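Local coordinates for LPS-assembly lipoprotein LptE (Acinetobacter baumannii, PDB 5TSE) that probably works with LptD in assembling lipopolysaccharide at the outer-membrane surface, binding lipopolysaccharide and supporting the proper assembly of LptD, at residues A[49-54]-A[76-81]; A[90-95]-A[136-141]. One frame throughout, in Å; residues are numbered along the deposited sequence.

Interaction 1 of 2, residues A[49-54]-A[76-81]. With FMT (formic acid), chain D.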
loop_
_atom_site.group_PDB
_atom_site.type_symbol
_atom_site.label_atom_id
_atom_site.label_comp_id
_atom_site.label_asym_id
_atom_site.label_seq_id
_atom_site.Cartn_x
_atom_site.Cartn_y
_atom_site.Cartn_z
ATOM N N TYR A 49 5.679 13.774 -10.402
ATOM C CA TYR A 49 6.277 12.447 -10.437
ATOM C C TYR A 49 5.180 11.377 -10.551
ATOM O O TYR A 49 3.990 11.692 -10.654
ATOM C CB TYR A 49 7.220 12.236 -9.237
ATOM C CG TYR A 49 8.467 13.097 -9.331
ATOM C CD1 TYR A 49 9.559 12.687 -10.101
ATOM C CD2 TYR A 49 8.553 14.328 -8.673
ATOM C CE1 TYR A 49 10.698 13.469 -10.209
ATOM C CE2 TYR A 49 9.694 15.115 -8.772
ATOM C CZ TYR A 49 10.763 14.680 -9.541
ATOM O OH TYR A 49 11.897 15.449 -9.655
ATOM N N VAL A 50 5.595 10.117 -10.580
ATOM C CA VAL A 50 4.678 9.022 -10.708
ATOM C C VAL A 50 4.985 7.968 -9.669
ATOM O O VAL A 50 6.096 7.460 -9.593
ATOM C CB VAL A 50 4.771 8.372 -12.107
ATOM C CG1 VAL A 50 3.855 7.152 -12.197
ATOM C CG2 VAL A 50 4.442 9.391 -13.206
ATOM N N LEU A 51 3.970 7.649 -8.876
ATOM C CA LEU A 51 4.050 6.628 -7.863
ATOM C C LEU A 51 3.600 5.343 -8.522
ATOM O O LEU A 51 2.396 5.111 -8.660
ATOM C CB LEU A 51 3.135 6.996 -6.696
ATOM C CG LEU A 51 2.916 5.957 -5.600
ATOM C CD1 LEU A 51 4.217 5.316 -5.164
ATOM C CD2 LEU A 51 2.196 6.609 -4.427
ATOM N N ARG A 52 4.568 4.534 -8.966
ATOM C CA ARG A 52 4.279 3.269 -9.625
ATOM C C ARG A 52 4.279 2.122 -8.636
ATOM O O ARG A 52 5.275 1.896 -7.941
ATOM C CB ARG A 52 5.284 2.968 -10.755
ATOM C CG ARG A 52 4.924 1.717 -11.559
ATOM C CD ARG A 52 5.530 1.689 -12.962
ATOM N NE ARG A 52 6.873 1.115 -13.114
ATOM C CZ ARG A 52 7.157 -0.060 -13.699
ATOM N NH1 ARG A 52 8.424 -0.462 -13.782
ATOM N NH2 ARG A 52 6.208 -0.841 -14.222
ATOM N N VAL A 53 3.140 1.430 -8.556
ATOM C CA VAL A 53 2.997 0.244 -7.741
ATOM C C VAL A 53 3.257 -0.848 -8.731
ATOM O O VAL A 53 2.440 -1.072 -9.605
ATOM C CB VAL A 53 1.586 0.085 -7.126
ATOM C CG1 VAL A 53 1.381 -1.328 -6.591
ATOM C CG2 VAL A 53 1.386 1.107 -6.030
ATOM N N LEU A 54 4.409 -1.504 -8.616
ATOM C CA LEU A 54 4.766 -2.583 -9.547
ATOM C C LEU A 54 4.090 -3.898 -9.202
ATOM O O LEU A 54 3.747 -4.682 -10.096
ATOM C CB LEU A 54 6.281 -2.810 -9.603
ATOM C CG LEU A 54 7.138 -1.670 -10.157
ATOM C CD1 LEU A 54 7.176 -0.506 -9.178
ATOM C CD2 LEU A 54 8.550 -2.166 -10.467
ATOM N N VAL A 76 3.009 -4.785 -1.085
ATOM C CA VAL A 76 3.158 -3.868 -2.233
ATOM C C VAL A 76 4.602 -3.414 -2.453
ATOM O O VAL A 76 5.291 -3.028 -1.511
ATOM C CB VAL A 76 2.252 -2.609 -2.096
ATOM C CG1 VAL A 76 2.593 -1.561 -3.148
ATOM C CG2 VAL A 76 0.791 -2.979 -2.214
ATOM N N THR A 77 5.041 -3.477 -3.708
ATOM C CA THR A 77 6.363 -3.004 -4.114
ATOM C C THR A 77 6.098 -1.776 -4.973
ATOM O O THR A 77 5.263 -1.802 -5.876
ATOM C CB THR A 77 7.162 -4.072 -4.883
ATOM O OG1 THR A 77 7.372 -5.216 -4.033
ATOM C CG2 THR A 77 8.525 -3.527 -5.332
ATOM N N PHE A 78 6.779 -0.683 -4.678
ATOM C CA PHE A 78 6.585 0.540 -5.431
ATOM C C PHE A 78 7.858 1.371 -5.491
ATOM O O PHE A 78 8.741 1.247 -4.642
ATOM C CB PHE A 78 5.478 1.366 -4.788
ATOM C CG PHE A 78 5.870 1.985 -3.480
ATOM C CD1 PHE A 78 5.773 1.264 -2.292
ATOM C CD2 PHE A 78 6.335 3.299 -3.429
ATOM C CE1 PHE A 78 6.136 1.836 -1.084
ATOM C CE2 PHE A 78 6.698 3.879 -2.220
ATOM C CZ PHE A 78 6.601 3.148 -1.047
ATOM N N GLN A 79 7.924 2.242 -6.487
ATOM C CA GLN A 79 9.060 3.126 -6.657
ATOM C C GLN A 79 8.576 4.390 -7.325
ATOM O O GLN A 79 7.642 4.348 -8.118
ATOM C CB GLN A 79 10.137 2.455 -7.513
ATOM C CG GLN A 79 9.761 2.240 -8.970
ATOM C CD GLN A 79 10.763 1.388 -9.740
ATOM O OE1 GLN A 79 11.721 0.856 -9.176
ATOM N NE2 GLN A 79 10.536 1.252 -11.044
ATOM N N ILE A 80 9.193 5.516 -6.996
ATOM C CA ILE A 80 8.834 6.768 -7.639
ATOM C C ILE A 80 9.580 6.860 -8.974
ATOM O O ILE A 80 10.757 6.504 -9.075
ATOM C CB ILE A 80 9.218 8.002 -6.807
ATOM C CG1 ILE A 80 8.622 7.939 -5.401
ATOM C CG2 ILE A 80 8.754 9.274 -7.511
ATOM C CD1 ILE A 80 7.118 7.995 -5.351
ATOM N N GLU A 81 8.876 7.338 -9.989
ATOM C CA GLU A 81 9.441 7.556 -11.309
ATOM C C GLU A 81 8.991 8.925 -11.750
ATOM O O GLU A 81 7.998 9.444 -11.238
ATOM C CB GLU A 81 8.900 6.550 -12.326
ATOM C CG GLU A 81 9.257 5.095 -12.077
ATOM C CD GLU A 81 8.709 4.174 -13.147
ATOM O OE1 GLU A 81 7.994 4.653 -14.059
ATOM O OE2 GLU A 81 8.983 2.962 -13.081
HETATM C C FMT D . 5.090 -8.290 -4.202
HETATM O O1 FMT D . 5.894 -7.375 -4.163
HETATM O O2 FMT D . 3.808 -8.021 -3.985
#

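Interaction 2 of 2, residues A[90-95]-A[136-141]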
loop_
_atom_site.group_PDB
_atom_site.type_symbol
_atom_site.label_atom_id
_atom_site.label_comp_id
_atom_site.label_asym_id
_atom_site.label_seq_id
_atom_site.Cartn_x
_atom_site.Cartn_y
_atom_site.Cartn_z
ATOM N N GLU A 90 14.804 3.429 -5.600
ATOM C CA GLU A 90 14.808 1.990 -5.791
ATOM C C GLU A 90 13.461 1.465 -5.311
ATOM O O GLU A 90 12.770 2.153 -4.539
ATOM C CB GLU A 90 15.970 1.329 -5.043
ATOM C CG GLU A 90 17.346 1.735 -5.565
ATOM C CD GLU A 90 17.589 1.339 -7.019
ATOM O OE1 GLU A 90 16.875 0.456 -7.538
ATOM O OE2 GLU A 90 18.513 1.901 -7.645
ATOM N N PRO A 91 13.057 0.271 -5.793
ATOM C CA PRO A 91 11.783 -0.275 -5.333
ATOM C C PRO A 91 11.768 -0.473 -3.819
ATOM O O PRO A 91 12.801 -0.687 -3.219
ATOM C CB PRO A 91 11.672 -1.627 -6.055
ATOM C CG PRO A 91 12.681 -1.613 -7.146
ATOM C CD PRO A 91 13.714 -0.581 -6.804
ATOM N N ARG A 92 10.588 -0.368 -3.228
ATOM C CA ARG A 92 10.385 -0.539 -1.800
ATOM C C ARG A 92 9.192 -1.479 -1.626
ATOM O O ARG A 92 8.134 -1.220 -2.189
ATOM C CB ARG A 92 10.106 0.820 -1.169
ATOM C CG ARG A 92 9.592 0.782 0.259
ATOM C CD ARG A 92 10.556 0.120 1.237
ATOM N NE ARG A 92 11.805 0.861 1.388
ATOM C CZ ARG A 92 12.787 0.520 2.214
ATOM N NH1 ARG A 92 12.680 -0.559 2.985
ATOM N NH2 ARG A 92 13.882 1.264 2.277
ATOM N N THR A 93 9.378 -2.557 -0.858
ATOM C CA THR A 93 8.348 -3.564 -0.606
ATOM C C THR A 93 7.800 -3.455 0.821
ATOM O O THR A 93 8.553 -3.612 1.777
ATOM C CB THR A 93 8.926 -4.981 -0.832
ATOM O OG1 THR A 93 9.332 -5.110 -2.201
ATOM C CG2 THR A 93 7.903 -6.073 -0.519
ATOM N N LEU A 94 6.497 -3.193 0.963
ATOM C CA LEU A 94 5.861 -3.070 2.284
ATOM C C LEU A 94 4.750 -4.091 2.432
ATOM O O LEU A 94 4.255 -4.617 1.453
ATOM C CB LEU A 94 5.274 -1.681 2.489
ATOM C CG LEU A 94 6.203 -0.507 2.225
ATOM C CD1 LEU A 94 5.502 0.790 2.613
ATOM C CD2 LEU A 94 7.510 -0.665 2.985
ATOM N N THR A 95 4.341 -4.344 3.668
ATOM C CA THR A 95 3.320 -5.324 3.913
ATOM C C THR A 95 2.520 -5.000 5.160
ATOM O O THR A 95 3.036 -4.411 6.105
ATOM C CB THR A 95 3.947 -6.731 4.053
ATOM O OG1 THR A 95 2.922 -7.724 4.051
ATOM C CG2 THR A 95 4.775 -6.862 5.337
ATOM N N ASN A 136 10.353 10.902 3.070
ATOM C CA ASN A 136 11.542 10.693 2.222
ATOM C C ASN A 136 12.407 9.543 2.734
ATOM O O ASN A 136 13.610 9.715 2.968
ATOM C CB ASN A 136 12.371 11.991 2.153
ATOM C CG ASN A 136 13.623 11.852 1.295
ATOM O OD1 ASN A 136 13.643 11.120 0.311
ATOM N ND2 ASN A 136 14.678 12.563 1.676
ATOM N N ARG A 137 11.787 8.376 2.902
ATOM C CA ARG A 137 12.496 7.212 3.412
ATOM C C ARG A 137 12.696 6.139 2.314
ATOM O O ARG A 137 12.737 4.946 2.609
ATOM C CB ARG A 137 11.746 6.648 4.634
ATOM C CG ARG A 137 12.641 5.858 5.581
ATOM C CD ARG A 137 13.505 6.773 6.438
ATOM N NE ARG A 137 14.734 6.118 6.891
ATOM C CZ ARG A 137 14.825 5.215 7.867
ATOM N NH1 ARG A 137 16.019 4.697 8.172
ATOM N NH2 ARG A 137 13.742 4.802 8.528
ATOM N N LEU A 138 12.822 6.576 1.055
ATOM C CA LEU A 138 13.037 5.664 -0.084
ATOM C C LEU A 138 14.455 5.868 -0.645
ATOM O O LEU A 138 14.828 7.008 -0.954
ATOM C CB LEU A 138 12.005 5.903 -1.197
ATOM C CG LEU A 138 10.524 5.632 -0.904
ATOM C CD1 LEU A 138 9.649 6.050 -2.078
ATOM C CD2 LEU A 138 10.299 4.163 -0.582
ATOM N N PRO A 139 15.247 4.774 -0.791
ATOM C CA PRO A 139 16.614 4.924 -1.315
ATOM C C PRO A 139 16.657 5.404 -2.776
ATOM O O PRO A 139 15.929 4.863 -3.626
ATOM C CB PRO A 139 17.209 3.502 -1.197
ATOM C CG PRO A 139 16.252 2.724 -0.355
ATOM C CD PRO A 139 14.914 3.356 -0.564
ATOM N N LYS A 140 17.496 6.406 -3.053
ATOM C CA LYS A 140 17.627 6.949 -4.418
ATOM C C LYS A 140 18.120 5.899 -5.435
ATOM O O LYS A 140 18.805 4.939 -5.069
ATOM C CB LYS A 140 18.489 8.239 -4.436
ATOM C CG LYS A 140 19.905 8.188 -3.845
ATOM C CD LYS A 140 20.895 7.367 -4.659
ATOM C CE LYS A 140 22.334 7.595 -4.212
ATOM N NZ LYS A 140 22.814 8.982 -4.477
ATOM N N ALA A 141 17.736 6.077 -6.700
ATOM C CA ALA A 141 18.128 5.149 -7.767
ATOM C C ALA A 141 19.638 5.188 -7.991
ATOM O O ALA A 141 20.268 6.235 -7.814
ATOM C CB ALA A 141 17.393 5.470 -9.057
#

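Interaction 1 of 2, residues A[49-54]-A[76-81]
V50 and E81 exchange two backbone hydrogen bonds, V50 N to E81 O (2.6 Å) and E81 N to V50 O; R52 and Q79 repeat the exchange two residues on, and L54 N to T77 O adds a fifth. Between these pairs the backbone of L51 bonds S17 and E19, and that of V53 bonds E19, in strand 15-19, engaging both edges of strand 49-54. One carboxylate oxygen takes two donors: R52 NE, set by a bend at chi3 (88°), reaches E81 OE2 at 2.8 Å from above the carboxylate plane, as a salt bridge, and Q79 NE2 reaches the same E81 OE2 at 3.1 Å on its anti lone pair. L54 CG lies 3.9 Å over the centre of the R52 guanidinium. T77 OG1 bonds T93 OG1 and donates to O1 of formic acid (2.6 Å), probably from the crystallisation liquor and also bonded by T57 OG1. On the apolar face L51 CD1 meets F78 CD2 at 3.4 Å and V53 CG1 meets V76 CG1; L51 packs on I133, F78 on I129 and V76 on L125 of helix 110-134, and V53 on L20. One face carrying the R52-Q79-E81 polar cluster, the other against a helix, marks an antiparallel beta hairpin in an alpha/beta sandwich.

Interaction 2 of 2, residues A[90-95]-A[136-141]
R92 turns CG anti to its backbone N (chi1 168°), placing that CG where L138 CD2 meets it; in L138, CG stands anti to the carbonyl carbon and chi2 (175°) sets the CD atoms. L138 CD2 touches R92 CB at 3.4 Å and R92 CG at 3.6 Å, the two side chains crossing obliquely. Further bends at chi2 and chi3 fold the arginine chain, and its guanidinium lies with NH2 3.7 Å from P139 CD, the proline ring carbon coming at the edge near the guanidinium plane. The backbone tie is a single hydrogen bond, E90 N to P139 O, 2.7 Å long and nearly straight (167° at the hydrogen). Beside it the E90 side chain bends at chi2 and runs past the next residues: CG lies 3.6 Å from K140 O, and OE2 reaches 3.3 Å from A141 CA. L138 also packs on F78 and Q132. Thus one short, nearly straight backbone bond and van der Waals contacts along the arginine, from its CB and CG to its NH2, hold the tail after helix 110-134 against the loop leading into strand 92-101 and its first residue, R92, while the negative charge of E90 is probably offset by K87, salt-bridged to OE1, and the backbone NH of Q142, bonded to OE2.

The centres of the two interactions lie about 9 Å apart, on the same side of the chain's centre. They come in series along the chain: interaction 1 closes within the hairpin of strands 49-64 and 68-81, and interaction 2 opens afterwards, just before strand 92-101. Strands 68-81 and 92-101 are neighbours in one mixed sheet, so the contacts meet directly, through V76 O with L94 N, a probable hydrogen bond, and Q79 OE1 packing on P91 CG. Interaction 1 thus lies inside the sheet, whereas interaction 2 fastens the segment following helix 110-134 to the outermost strand of the sheet within this chain, joining the C-terminal end of the chain to the same sheet.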